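Local coordinates for protein putative secreted endoglycosylceramidase (Rhodococcus hoagii, PDB 6JYZ) that probably hydrolyses the O-glycosidic bond that joins a galactose-containing sugar to ceramide in glycosphingolipids, as a secreted glycoside hydrolase of family 5, at residues D112-G117 with N210-V215; A75-D80 with G400-L405; E422-D427 with I432-P437; L220-P225 with T327-W332. All blocks are in the same frame, centred on the assembly; numbering follows the deposited sequence.

Interaction 1: residues D112-G117 with N210-V215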
loop_
_atom_site.group_PDB
_atom_site.type_symbol
_atom_site.label_atom_id
_atom_site.label_comp_id
_atom_site.label_asym_id
_atom_site.label_seq_id
_atom_site.Cartn_x
_atom_site.Cartn_y
_atom_site.Cartn_z
ATOM N N ASP A 112 -11.137 5.665 -12.715
ATOM C CA ASP A 112 -11.617 4.311 -12.915
ATOM C C ASP A 112 -11.855 3.609 -11.589
ATOM O O ASP A 112 -12.877 2.889 -11.414
ATOM C CB ASP A 112 -10.614 3.499 -13.722
ATOM C CG ASP A 112 -10.525 3.884 -15.211
ATOM O OD1 ASP A 112 -11.527 4.482 -15.751
ATOM O OD2 ASP A 112 -9.497 3.519 -15.827
ATOM N N ALA A 113 -10.987 3.812 -10.604
ATOM C CA ALA A 113 -11.247 3.271 -9.268
ATOM C C ALA A 113 -12.501 3.913 -8.696
ATOM O O ALA A 113 -13.387 3.177 -8.197
ATOM C CB ALA A 113 -9.987 3.538 -8.412
ATOM N N LYS A 114 -12.660 5.213 -8.720
ATOM C CA LYS A 114 -13.807 5.884 -8.132
ATOM C C LYS A 114 -15.110 5.408 -8.774
ATOM O O LYS A 114 -16.101 5.185 -8.035
ATOM C CB LYS A 114 -13.601 7.393 -8.262
ATOM C CG LYS A 114 -14.698 8.299 -7.705
ATOM C CD LYS A 114 -14.398 9.798 -8.112
ATOM C CE LYS A 114 -15.326 10.727 -7.324
ATOM N NZ LYS A 114 -14.954 12.184 -7.373
ATOM N N ASP A 115 -15.094 5.164 -10.076
ATOM C CA ASP A 115 -16.302 4.730 -10.791
ATOM C C ASP A 115 -16.695 3.358 -10.254
ATOM O O ASP A 115 -17.854 2.948 -10.479
ATOM C CB ASP A 115 -15.988 4.659 -12.287
ATOM C CG ASP A 115 -15.974 6.012 -13.010
ATOM O OD1 ASP A 115 -16.325 6.995 -12.405
ATOM O OD2 ASP A 115 -15.488 5.966 -14.178
ATOM N N ASN A 116 -15.797 2.589 -9.624
ATOM C CA ASN A 116 -16.059 1.253 -9.131
ATOM C C ASN A 116 -16.122 1.245 -7.598
ATOM O O ASN A 116 -15.980 0.165 -7.028
ATOM C CB ASN A 116 -15.012 0.296 -9.688
ATOM C CG ASN A 116 -15.283 0.025 -11.141
ATOM O OD1 ASN A 116 -16.199 -0.764 -11.424
ATOM N ND2 ASN A 116 -14.603 0.697 -12.062
ATOM N N GLY A 117 -16.263 2.403 -6.991
ATOM C CA GLY A 117 -16.400 2.471 -5.551
ATOM C C GLY A 117 -15.087 2.290 -4.778
ATOM O O GLY A 117 -15.107 1.841 -3.622
ATOM N N ASN A 210 -8.777 18.674 -4.722
ATOM C CA ASN A 210 -10.218 18.717 -4.506
ATOM C C ASN A 210 -10.875 17.372 -4.783
ATOM O O ASN A 210 -12.080 17.311 -4.909
ATOM C CB ASN A 210 -10.873 19.843 -5.372
ATOM C CG ASN A 210 -10.828 21.194 -4.684
ATOM O OD1 ASN A 210 -11.414 21.318 -3.620
ATOM N ND2 ASN A 210 -10.016 22.080 -5.219
ATOM N N GLU A 211 -10.102 16.285 -4.850
ATOM C CA GLU A 211 -10.649 14.974 -5.246
ATOM C C GLU A 211 -10.894 14.102 -4.004
ATOM O O GLU A 211 -9.919 13.596 -3.391
ATOM C CB GLU A 211 -9.595 14.286 -6.129
ATOM C CG GLU A 211 -10.023 12.911 -6.582
ATOM C CD GLU A 211 -11.416 12.857 -7.149
ATOM O OE1 GLU A 211 -11.549 13.252 -8.313
ATOM O OE2 GLU A 211 -12.364 12.445 -6.471
ATOM N N PRO A 212 -12.132 13.860 -3.601
ATOM C CA PRO A 212 -12.375 13.052 -2.399
ATOM C C PRO A 212 -11.995 11.585 -2.629
ATOM O O PRO A 212 -11.792 10.882 -1.616
ATOM C CB PRO A 212 -13.903 13.189 -2.153
ATOM C CG PRO A 212 -14.466 13.526 -3.517
ATOM C CD PRO A 212 -13.410 14.408 -4.190
ATOM N N ALA A 213 -11.905 11.092 -3.848
ATOM C CA ALA A 213 -11.561 9.689 -4.018
ATOM C C ALA A 213 -10.130 9.435 -3.642
ATOM O O ALA A 213 -9.764 8.266 -3.526
ATOM C CB ALA A 213 -11.801 9.336 -5.448
ATOM N N VAL A 214 -9.267 10.442 -3.568
ATOM C CA VAL A 214 -7.895 10.227 -3.140
ATOM C C VAL A 214 -7.916 10.254 -1.616
ATOM O O VAL A 214 -8.250 11.253 -0.987
ATOM C CB VAL A 214 -6.956 11.273 -3.738
ATOM C CG1 VAL A 214 -5.558 11.249 -3.055
ATOM C CG2 VAL A 214 -6.823 11.058 -5.243
ATOM N N VAL A 215 -7.583 9.105 -1.020
ATOM C CA VAL A 215 -7.476 9.033 0.432
ATOM C C VAL A 215 -6.420 10.010 0.938
ATOM O O VAL A 215 -6.600 10.740 1.871
ATOM C CB VAL A 215 -7.019 7.603 0.815
ATOM C CG1 VAL A 215 -6.876 7.495 2.363
ATOM C CG2 VAL A 215 -7.972 6.539 0.271
HETATM O O HOH W 1 -13.821 12.605 -9.957
#
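K114 and E211 pair at the N-terminal end of the strands of the (beta/alpha)8 barrel expected of family 5, where helix 100-115 ends and strand 214-218 begins. The helix stops in a Schellman motif, with G117 at positive phi as its C-prime residue. Facing it, E211 to V214 form a type I beta turn that leads into the strand.

The polar contact is a salt bridge. K114 is extended along its whole length, with CG opposite the backbone N (chi1 180°), and this carries NZ out to the turn. NZ lies 2.8 Å from E211 OE2, on the syn side of that oxygen. Water 1 takes a bond from NZ and gives one to E211 OE1, so both carboxylate oxygens are tied to the lysine.

The apolar contact lies beside it. K114 CD rests on A213 CB at 3.7 Å, with CB and CG of the lysine alongside.

E211 is bent at chi2 and also folds back on its own turn. With E211 cut back to an alanine, the K114 ammonium is likely to lose its mate and the A213 N-H its acceptor. That last hydrogen bond is nearly straight: A213 N gives to the anti lone pair of E211 OE2 at 3.0 Å and 167°.

Interaction 2: residues A75-D80 with G400-L405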
loop_
_atom_site.group_PDB
_atom_site.type_symbol
_atom_site.label_atom_id
_atom_site.label_comp_id
_atom_site.label_asym_id
_atom_site.label_seq_id
_atom_site.Cartn_x
_atom_site.Cartn_y
_atom_site.Cartn_z
ATOM N N ALA A 75 -13.344 -4.443 -7.658
ATOM C CA ALA A 75 -14.643 -4.248 -7.003
ATOM C C ALA A 75 -15.389 -5.587 -6.884
ATOM O O ALA A 75 -16.163 -5.743 -5.926
ATOM C CB ALA A 75 -15.453 -3.254 -7.763
ATOM N N ALA A 76 -15.143 -6.526 -7.815
ATOM C CA ALA A 76 -15.820 -7.815 -7.754
ATOM C C ALA A 76 -15.250 -8.709 -6.676
ATOM O O ALA A 76 -15.857 -9.786 -6.397
ATOM C CB ALA A 76 -15.791 -8.429 -9.135
ATOM N N LEU A 77 -14.124 -8.348 -6.011
ATOM C CA LEU A 77 -13.647 -9.001 -4.805
ATOM C C LEU A 77 -14.020 -8.203 -3.566
ATOM O O LEU A 77 -13.565 -8.588 -2.471
ATOM C CB LEU A 77 -12.129 -9.213 -4.879
ATOM C CG LEU A 77 -11.728 -10.133 -6.000
ATOM C CD1 LEU A 77 -10.221 -10.026 -6.278
ATOM C CD2 LEU A 77 -12.069 -11.595 -5.676
ATOM N N GLY A 78 -14.771 -7.117 -3.726
ATOM C CA GLY A 78 -15.215 -6.350 -2.566
ATOM C C GLY A 78 -14.284 -5.176 -2.192
ATOM O O GLY A 78 -14.603 -4.455 -1.262
ATOM N N PHE A 79 -13.164 -5.005 -2.928
ATOM C CA PHE A 79 -12.190 -3.998 -2.480
ATOM C C PHE A 79 -12.742 -2.589 -2.622
ATOM O O PHE A 79 -13.425 -2.272 -3.605
ATOM C CB PHE A 79 -10.964 -4.117 -3.380
ATOM C CG PHE A 79 -10.219 -5.403 -3.318
ATOM C CD1 PHE A 79 -10.471 -6.354 -2.335
ATOM C CD2 PHE A 79 -9.194 -5.652 -4.228
ATOM C CE1 PHE A 79 -9.712 -7.538 -2.275
ATOM C CE2 PHE A 79 -8.478 -6.837 -4.187
ATOM C CZ PHE A 79 -8.720 -7.762 -3.202
ATOM N N ASP A 80 -12.435 -1.746 -1.642
ATOM C CA ASP A 80 -12.823 -0.350 -1.686
ATOM C C ASP A 80 -11.626 0.616 -1.591
ATOM O O ASP A 80 -11.846 1.802 -1.452
ATOM C CB ASP A 80 -13.850 0.025 -0.606
ATOM C CG ASP A 80 -13.293 -0.067 0.785
ATOM O OD1 ASP A 80 -12.112 -0.446 0.950
ATOM O OD2 ASP A 80 -14.074 0.289 1.741
ATOM N N GLY A 400 -7.372 -19.886 -3.188
ATOM C CA GLY A 400 -7.215 -20.032 -1.761
ATOM C C GLY A 400 -6.937 -18.698 -1.040
ATOM O O GLY A 400 -7.315 -18.529 0.107
ATOM N N PHE A 401 -6.225 -17.773 -1.748
ATOM C CA PHE A 401 -5.986 -16.457 -1.168
ATOM C C PHE A 401 -7.182 -15.559 -1.484
ATOM O O PHE A 401 -7.607 -14.818 -0.615
ATOM C CB PHE A 401 -4.671 -15.895 -1.712
ATOM C CG PHE A 401 -3.436 -16.609 -1.227
ATOM C CD1 PHE A 401 -3.390 -17.319 -0.029
ATOM C CD2 PHE A 401 -2.298 -16.531 -2.000
ATOM C CE1 PHE A 401 -2.197 -17.900 0.408
ATOM C CE2 PHE A 401 -1.090 -17.085 -1.544
ATOM C CZ PHE A 401 -1.067 -17.797 -0.348
ATOM N N ALA A 402 -7.660 -15.559 -2.748
ATOM C CA ALA A 402 -8.752 -14.691 -3.158
ATOM C C ALA A 402 -9.973 -14.859 -2.259
ATOM O O ALA A 402 -10.623 -13.847 -1.962
ATOM C CB ALA A 402 -9.140 -14.839 -4.611
ATOM N N GLU A 403 -10.272 -16.102 -1.835
ATOM C CA GLU A 403 -11.484 -16.237 -1.049
ATOM C C GLU A 403 -11.328 -15.562 0.294
ATOM O O GLU A 403 -12.317 -15.102 0.868
ATOM C CB GLU A 403 -11.887 -17.707 -0.974
ATOM C CG GLU A 403 -11.000 -18.629 -0.225
ATOM C CD GLU A 403 -11.535 -20.072 -0.186
ATOM O OE1 GLU A 403 -12.567 -20.354 -0.845
ATOM O OE2 GLU A 403 -10.954 -20.878 0.529
ATOM N N GLN A 404 -10.125 -15.506 0.887
ATOM C CA GLN A 404 -9.955 -14.759 2.113
ATOM C C GLN A 404 -10.056 -13.252 1.885
ATOM O O GLN A 404 -10.658 -12.516 2.678
ATOM C CB GLN A 404 -8.595 -15.098 2.744
ATOM C CG GLN A 404 -8.473 -16.542 3.202
ATOM C CD GLN A 404 -9.504 -16.866 4.247
ATOM O OE1 GLN A 404 -9.794 -16.080 5.152
ATOM N NE2 GLN A 404 -9.998 -18.090 4.129
ATOM N N LEU A 405 -9.471 -12.779 0.786
ATOM C CA LEU A 405 -9.459 -11.356 0.529
ATOM C C LEU A 405 -10.834 -10.793 0.221
ATOM O O LEU A 405 -11.114 -9.635 0.423
ATOM C CB LEU A 405 -8.509 -11.024 -0.621
ATOM C CG LEU A 405 -7.045 -11.440 -0.402
ATOM C CD1 LEU A 405 -6.222 -10.992 -1.604
ATOM C CD2 LEU A 405 -6.477 -10.892 0.898
#
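F79 turns the edge of its ring to the last turn of helix 399-405, against L405. Ring atom CE1 of F79 lies 3.7 Å from L405 O, which sits close to the ring plane. The same CE1 is 4.0 Å from L405 CB, and CZ lies slightly farther from it. The F79 CB does not itself aim at the helix. With CG opposite the carbonyl carbon (chi1 -64°), the far end of the ring swings over to meet it. One face of the ring is backed by L77 CB, 3.9 Å above the plane and toward the rim. This is the close part of the contact.

The loop holding F79 follows a Schellman motif, in which G78 at positive phi ends helix 68-75 of the barrel. The chain then enters strand 81-86. G78 O takes a bond from Y409 OH, at the start of strand 409-414.

The other half is looser. L77 CD2 only approaches A402 CB, at 4.5 Å. L77 O lies 3.9 Å from L405 O, but both are acceptors. L77 O is buried by the contact and has no partner in the model. On the outer side of the helix, E403 starts away from the loop and is exposed to solvent.

Interaction 3: residues E422-D427 with I432-P437. With EDO (1,2-ethanediol), chain F; IPA (isopropyl alcohol), chain C.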
loop_
_atom_site.group_PDB
_atom_site.type_symbol
_atom_site.label_atom_id
_atom_site.label_comp_id
_atom_site.label_asym_id
_atom_site.label_seq_id
_atom_site.Cartn_x
_atom_site.Cartn_y
_atom_site.Cartn_z
ATOM N N GLU A 422 -18.713 -13.282 11.628
ATOM C CA GLU A 422 -20.183 -13.376 11.528
ATOM C C GLU A 422 -20.855 -12.038 11.351
ATOM O O GLU A 422 -22.088 -12.030 11.248
ATOM C CB GLU A 422 -20.730 -14.014 12.798
ATOM C CG GLU A 422 -20.280 -13.331 14.088
ATOM C CD GLU A 422 -18.922 -13.651 14.801
ATOM O OE1 GLU A 422 -17.832 -14.251 14.183
ATOM O OE2 GLU A 422 -18.908 -13.310 16.050
ATOM N N GLY A 423 -20.178 -10.919 11.404
ATOM C CA GLY A 423 -20.795 -9.649 11.065
ATOM C C GLY A 423 -20.277 -8.548 11.955
ATOM O O GLY A 423 -19.144 -8.587 12.469
ATOM N N PHE A 424 -21.028 -7.468 12.120
ATOM C CA PHE A 424 -20.512 -6.242 12.718
ATOM C C PHE A 424 -21.562 -5.512 13.504
ATOM O O PHE A 424 -22.778 -5.823 13.322
ATOM C CB PHE A 424 -19.867 -5.278 11.678
ATOM C CG PHE A 424 -20.836 -4.883 10.558
ATOM C CD1 PHE A 424 -21.035 -5.649 9.436
ATOM C CD2 PHE A 424 -21.520 -3.690 10.708
ATOM C CE1 PHE A 424 -21.931 -5.241 8.447
ATOM C CE2 PHE A 424 -22.416 -3.282 9.706
ATOM C CZ PHE A 424 -22.632 -4.042 8.609
ATOM N N ARG A 425 -21.164 -4.628 14.366
ATOM C CA ARG A 425 -22.095 -3.916 15.219
ATOM C C ARG A 425 -21.557 -2.566 15.566
ATOM O O ARG A 425 -20.313 -2.328 15.436
ATOM C CB ARG A 425 -22.525 -4.684 16.458
ATOM C CG ARG A 425 -21.449 -4.924 17.477
ATOM C CD ARG A 425 -22.011 -5.740 18.697
ATOM N NE ARG A 425 -22.446 -7.057 18.270
ATOM C CZ ARG A 425 -23.730 -7.465 18.202
ATOM N NH1 ARG A 425 -24.732 -6.730 18.605
ATOM N NH2 ARG A 425 -23.999 -8.604 17.606
ATOM N N GLY A 426 -22.383 -1.654 16.010
ATOM C CA GLY A 426 -21.940 -0.333 16.372
ATOM C C GLY A 426 -23.040 0.454 17.031
ATOM O O GLY A 426 -24.107 -0.121 17.414
ATOM N N ASP A 427 -22.777 1.694 17.284
ATOM C CA ASP A 427 -23.749 2.604 17.882
ATOM C C ASP A 427 -23.567 3.960 17.269
ATOM O O ASP A 427 -22.533 4.618 17.594
ATOM C CB ASP A 427 -23.588 2.605 19.411
ATOM C CG ASP A 427 -24.644 3.409 20.137
ATOM O OD1 ASP A 427 -25.334 4.162 19.503
ATOM O OD2 ASP A 427 -24.617 3.351 21.417
ATOM N N ILE A 432 -25.222 2.666 6.787
ATOM C CA ILE A 432 -24.323 1.518 6.735
ATOM C C ILE A 432 -24.118 1.106 5.303
ATOM O O ILE A 432 -25.116 0.984 4.544
ATOM C CB ILE A 432 -24.970 0.345 7.497
ATOM C CG1 ILE A 432 -25.053 0.677 8.987
ATOM C CG2 ILE A 432 -24.180 -0.942 7.293
ATOM C CD1 ILE A 432 -26.092 -0.165 9.763
ATOM N N GLU A 433 -22.882 0.797 4.884
ATOM C CA GLU A 433 -22.609 0.196 3.608
ATOM C C GLU A 433 -21.714 -0.999 3.791
ATOM O O GLU A 433 -20.630 -0.850 4.420
ATOM C CB GLU A 433 -21.911 1.173 2.687
ATOM C CG GLU A 433 -22.814 2.349 2.356
ATOM C CD GLU A 433 -22.184 3.380 1.416
ATOM O OE1 GLU A 433 -21.561 2.984 0.397
ATOM O OE2 GLU A 433 -22.433 4.567 1.638
ATOM N N ALA A 434 -22.087 -2.175 3.343
ATOM C CA ALA A 434 -21.301 -3.378 3.582
ATOM C C ALA A 434 -21.203 -4.221 2.330
ATOM O O ALA A 434 -22.108 -4.173 1.446
ATOM C CB ALA A 434 -21.815 -4.152 4.760
ATOM N N TRP A 435 -20.166 -5.050 2.246
ATOM C CA TRP A 435 -19.933 -5.996 1.161
ATOM C C TRP A 435 -20.093 -7.427 1.645
ATOM O O TRP A 435 -19.634 -7.776 2.727
ATOM C CB TRP A 435 -18.457 -5.812 0.715
ATOM C CG TRP A 435 -17.904 -6.950 -0.080
ATOM C CD1 TRP A 435 -17.046 -7.937 0.354
ATOM C CD2 TRP A 435 -18.181 -7.322 -1.464
ATOM N NE1 TRP A 435 -16.764 -8.853 -0.631
ATOM C CE2 TRP A 435 -17.472 -8.504 -1.756
ATOM C CE3 TRP A 435 -18.936 -6.688 -2.477
ATOM C CZ2 TRP A 435 -17.466 -9.046 -3.056
ATOM C CZ3 TRP A 435 -18.917 -7.249 -3.759
ATOM C CH2 TRP A 435 -18.190 -8.408 -4.029
ATOM N N TYR A 436 -20.650 -8.268 0.753
ATOM C CA TYR A 436 -20.704 -9.704 0.977
ATOM C C TYR A 436 -20.331 -10.409 -0.320
ATOM O O TYR A 436 -20.904 -10.063 -1.357
ATOM C CB TYR A 436 -22.115 -10.192 1.391
ATOM C CG TYR A 436 -22.604 -9.575 2.670
ATOM C CD1 TYR A 436 -23.193 -8.320 2.676
ATOM C CD2 TYR A 436 -22.390 -10.232 3.856
ATOM C CE1 TYR A 436 -23.503 -7.677 3.851
ATOM C CE2 TYR A 436 -22.739 -9.612 5.060
ATOM C CZ TYR A 436 -23.277 -8.346 5.047
ATOM O OH TYR A 436 -23.555 -7.696 6.221
ATOM N N PRO A 437 -19.417 -11.377 -0.346
ATOM C CA PRO A 437 -19.050 -12.043 -1.599
ATOM C C PRO A 437 -20.027 -13.160 -1.949
ATOM O O PRO A 437 -20.654 -13.752 -1.063
ATOM C CB PRO A 437 -17.676 -12.692 -1.261
ATOM C CG PRO A 437 -17.771 -12.983 0.244
ATOM C CD PRO A 437 -18.594 -11.820 0.790
HETATM C C1 EDO F . -19.510 -8.712 16.222
HETATM O O1 EDO F . -19.940 -7.983 17.367
HETATM C C2 EDO F . -20.688 -9.367 15.660
HETATM O O2 EDO F . -21.573 -9.964 16.594
HETATM C C1 IPA C . -16.700 3.487 1.934
HETATM C C2 IPA C . -18.059 3.851 1.328
HETATM C C3 IPA C . -17.991 4.848 0.218
HETATM O O2 IPA C . -18.657 2.690 0.740
#
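Strands 423-427 and 432-437 run antiparallel, at 169°, but their axes stay 10.1 Å apart. That is too far for backbone pairing. Each strand bonds to other neighbours: 423-428 to 416-420 and 471-475, and 431-437 to 409-414 and 460-467.

F424 is the bridge. Its CG takes the crowded position between backbone N and carbonyl carbon (chi1 57°), and the ring reaches the opposite strand. F424 CZ touches I432 CG2 at 3.7 Å, with the methyl at the ring edge. F424 CE1 meets A434 CB at 3.8 Å, approaching obliquely. The Y436 OH also comes to the edge, 3.7 Å from F424 CE1. Replacing F424 by an alanine would probably open a gap among I432, A434 and Y436.

The sides turned away from F424 hold small molecules, probably from the crystallisation liquor. R425 NE gives to O1 of a 1,2-ethanediol at 2.8 Å, and R425 NH2 to its O2 at 3.0 Å. E433 OE1 takes the isopropyl alcohol hydroxyl O2 at 2.9 Å and pairs with R462, while OE2 pairs with R38. R411 also bonds the alcohol.

The two strands belong to facing sheets with F424 packed between them, as in the beta sandwich formed by the C-terminal part of this chain.

Interaction 4: residues L220-P225 with T327-W332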
loop_
_atom_site.group_PDB
_atom_site.type_symbol
_atom_site.label_atom_id
_atom_site.label_comp_id
_atom_site.label_asym_id
_atom_site.label_seq_id
_atom_site.Cartn_x
_atom_site.Cartn_y
_atom_site.Cartn_z
ATOM N N LEU A 220 6.556 7.801 1.244
ATOM C CA LEU A 220 7.611 7.038 0.572
ATOM C C LEU A 220 7.484 5.592 1.004
ATOM O O LEU A 220 7.460 5.309 2.247
ATOM C CB LEU A 220 8.999 7.576 0.929
ATOM C CG LEU A 220 10.184 6.913 0.220
ATOM C CD1 LEU A 220 10.075 7.057 -1.292
ATOM C CD2 LEU A 220 11.466 7.514 0.733
ATOM N N ASN A 221 7.431 4.685 0.055
ATOM C CA ASN A 221 7.330 3.267 0.419
ATOM C C ASN A 221 8.626 2.815 1.068
ATOM O O ASN A 221 9.729 3.150 0.566
ATOM C CB ASN A 221 7.183 2.459 -0.861
ATOM C CG ASN A 221 7.135 0.977 -0.551
ATOM O OD1 ASN A 221 6.192 0.522 0.118
ATOM N ND2 ASN A 221 8.077 0.204 -1.037
ATOM N N GLU A 222 8.512 2.021 2.127
ATOM C CA GLU A 222 9.617 1.304 2.822
ATOM C C GLU A 222 10.915 2.096 2.775
ATOM O O GLU A 222 11.954 1.583 2.282
ATOM C CB GLU A 222 9.780 -0.091 2.239
ATOM C CG GLU A 222 8.546 -0.926 2.478
ATOM C CD GLU A 222 8.686 -2.407 2.200
ATOM O OE1 GLU A 222 9.640 -2.787 1.510
ATOM O OE2 GLU A 222 7.766 -3.200 2.581
ATOM N N PRO A 223 10.965 3.289 3.389
ATOM C CA PRO A 223 12.218 4.050 3.319
ATOM C C PRO A 223 13.375 3.232 3.894
ATOM O O PRO A 223 13.255 2.701 5.003
ATOM C CB PRO A 223 11.935 5.302 4.136
ATOM C CG PRO A 223 10.438 5.418 4.115
ATOM C CD PRO A 223 9.897 3.990 4.106
ATOM N N ASN A 224 14.471 3.113 3.156
ATOM C CA ASN A 224 15.552 2.312 3.687
ATOM C C ASN A 224 16.343 3.107 4.749
ATOM O O ASN A 224 16.320 4.354 4.752
ATOM C CB ASN A 224 16.511 1.857 2.589
ATOM C CG ASN A 224 15.946 0.824 1.626
ATOM O OD1 ASN A 224 14.654 0.595 1.493
ATOM N ND2 ASN A 224 16.779 0.199 0.885
ATOM N N PRO A 225 17.095 2.456 5.641
ATOM C CA PRO A 225 17.875 3.188 6.635
ATOM C C PRO A 225 18.964 4.097 6.080
ATOM O O PRO A 225 19.432 4.983 6.776
ATOM C CB PRO A 225 18.464 2.053 7.506
ATOM C CG PRO A 225 17.482 0.928 7.362
ATOM C CD PRO A 225 17.039 1.014 5.911
ATOM N N THR A 327 -2.499 -0.803 7.101
ATOM C CA THR A 327 -1.240 -1.445 6.655
ATOM C C THR A 327 -1.166 -1.453 5.139
ATOM O O THR A 327 -1.953 -2.110 4.450
ATOM C CB THR A 327 -1.100 -2.847 7.257
ATOM O OG1 THR A 327 0.151 -3.362 6.759
ATOM C CG2 THR A 327 -2.209 -3.831 6.949
ATOM N N GLY A 328 -0.162 -0.788 4.581
ATOM C CA GLY A 328 -0.116 -0.598 3.138
ATOM C C GLY A 328 0.330 -1.830 2.380
ATOM O O GLY A 328 0.146 -1.846 1.144
ATOM N N GLU A 329 0.941 -2.818 3.041
ATOM C CA GLU A 329 1.290 -4.057 2.374
ATOM C C GLU A 329 1.284 -5.150 3.385
ATOM O O GLU A 329 1.718 -5.019 4.516
ATOM C CB GLU A 329 2.723 -4.112 1.851
ATOM C CG GLU A 329 3.033 -3.132 0.757
ATOM C CD GLU A 329 4.437 -3.295 0.175
ATOM O OE1 GLU A 329 5.123 -4.329 0.398
ATOM O OE2 GLU A 329 4.825 -2.319 -0.464
ATOM N N TRP A 330 0.761 -6.300 2.898
ATOM C CA TRP A 330 0.805 -7.585 3.605
ATOM C C TRP A 330 0.550 -8.620 2.548
ATOM O O TRP A 330 0.029 -8.335 1.459
ATOM C CB TRP A 330 -0.240 -7.619 4.717
ATOM C CG TRP A 330 -1.659 -7.647 4.233
ATOM C CD1 TRP A 330 -2.454 -6.560 3.917
ATOM C CD2 TRP A 330 -2.492 -8.825 4.133
ATOM N NE1 TRP A 330 -3.729 -6.983 3.588
ATOM C CE2 TRP A 330 -3.769 -8.353 3.721
ATOM C CE3 TRP A 330 -2.260 -10.189 4.319
ATOM C CZ2 TRP A 330 -4.850 -9.224 3.591
ATOM C CZ3 TRP A 330 -3.342 -11.049 4.236
ATOM C CH2 TRP A 330 -4.609 -10.564 3.873
ATOM N N GLY A 331 0.950 -9.860 2.809
ATOM C CA GLY A 331 0.645 -10.901 1.821
ATOM C C GLY A 331 1.480 -12.133 2.087
ATOM O O GLY A 331 2.474 -12.087 2.814
ATOM N N TRP A 332 1.005 -13.237 1.493
ATOM C CA TRP A 332 1.724 -14.520 1.488
ATOM C C TRP A 332 2.011 -14.883 0.053
ATOM O O TRP A 332 1.243 -14.555 -0.855
ATOM C CB TRP A 332 0.924 -15.633 2.210
ATOM C CG TRP A 332 1.251 -15.608 3.680
ATOM C CD1 TRP A 332 2.142 -16.435 4.323
ATOM C CD2 TRP A 332 0.757 -14.712 4.703
ATOM N NE1 TRP A 332 2.228 -16.089 5.649
ATOM C CE2 TRP A 332 1.397 -15.031 5.907
ATOM C CE3 TRP A 332 -0.176 -13.653 4.756
ATOM C CZ2 TRP A 332 1.207 -14.354 7.112
ATOM C CZ3 TRP A 332 -0.412 -13.002 5.951
ATOM C CH2 TRP A 332 0.271 -13.333 7.111
HETATM O O HOH W 2 7.412 -2.596 -0.884
#
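E329 reaches from the end of strand 326-330 toward N221 and E222 in the loop after strand 214-218. Its CB starts toward that loop. CG lies opposite the carbonyl carbon (chi1 -65°), and the chain then runs extended past H292 to its tip. CD comes within 4.1 Å of E222 OE2.

The two oxygens part company. E329 OE1 lies 3.6 Å from E222 OE2 and is bonded to Y294 OH. The two glutamate side chains cross at about a right angle, with their carboxylate planes 33° apart. E222 OE2 has its own partners, H292 ND1 and S269 OG.

E329 OE2 lies 3.2 Å from N221 OD1. Both are acceptors, so they do not bond. R83 reconciles them: its NH1 forms a salt bridge with E329 OE2, and its NH2 gives to N221 OD1. Water 2 donates to E329 OE2 at 2.6 Å and accepts from N221 ND2 at 2.9 Å. The N221 amide also gives to Q126 O, which helps to fix its rotation.

N221, E222 and P223 match the Asn-Glu-Pro motif of family 5. As in its relatives, E222 is probably the acid/base and E329 the nucleophile of a retaining glycosidase site.

In the fold
From the N terminus the chain first meets 75-80, which pairs only much later with 400-405. Interaction 2 closes a long loop of about 320 residues. Interactions 1 and 4 are nested inside it, in series: 112-117 meets 210-215, then 220-225 meets 327-332. No two loops cross. Interaction 3 follows as a short closure near the C terminus. Interaction 1 ties the barrel at the start of strand 214-218; interaction 4 joins the loop beyond that strand's end to the end of strand 326-330. Interaction 2 brings a later helix onto the barrel and touches all the others: A75 packs on N116, L405 on W330, and G78 on W435, which links it to the sandwich.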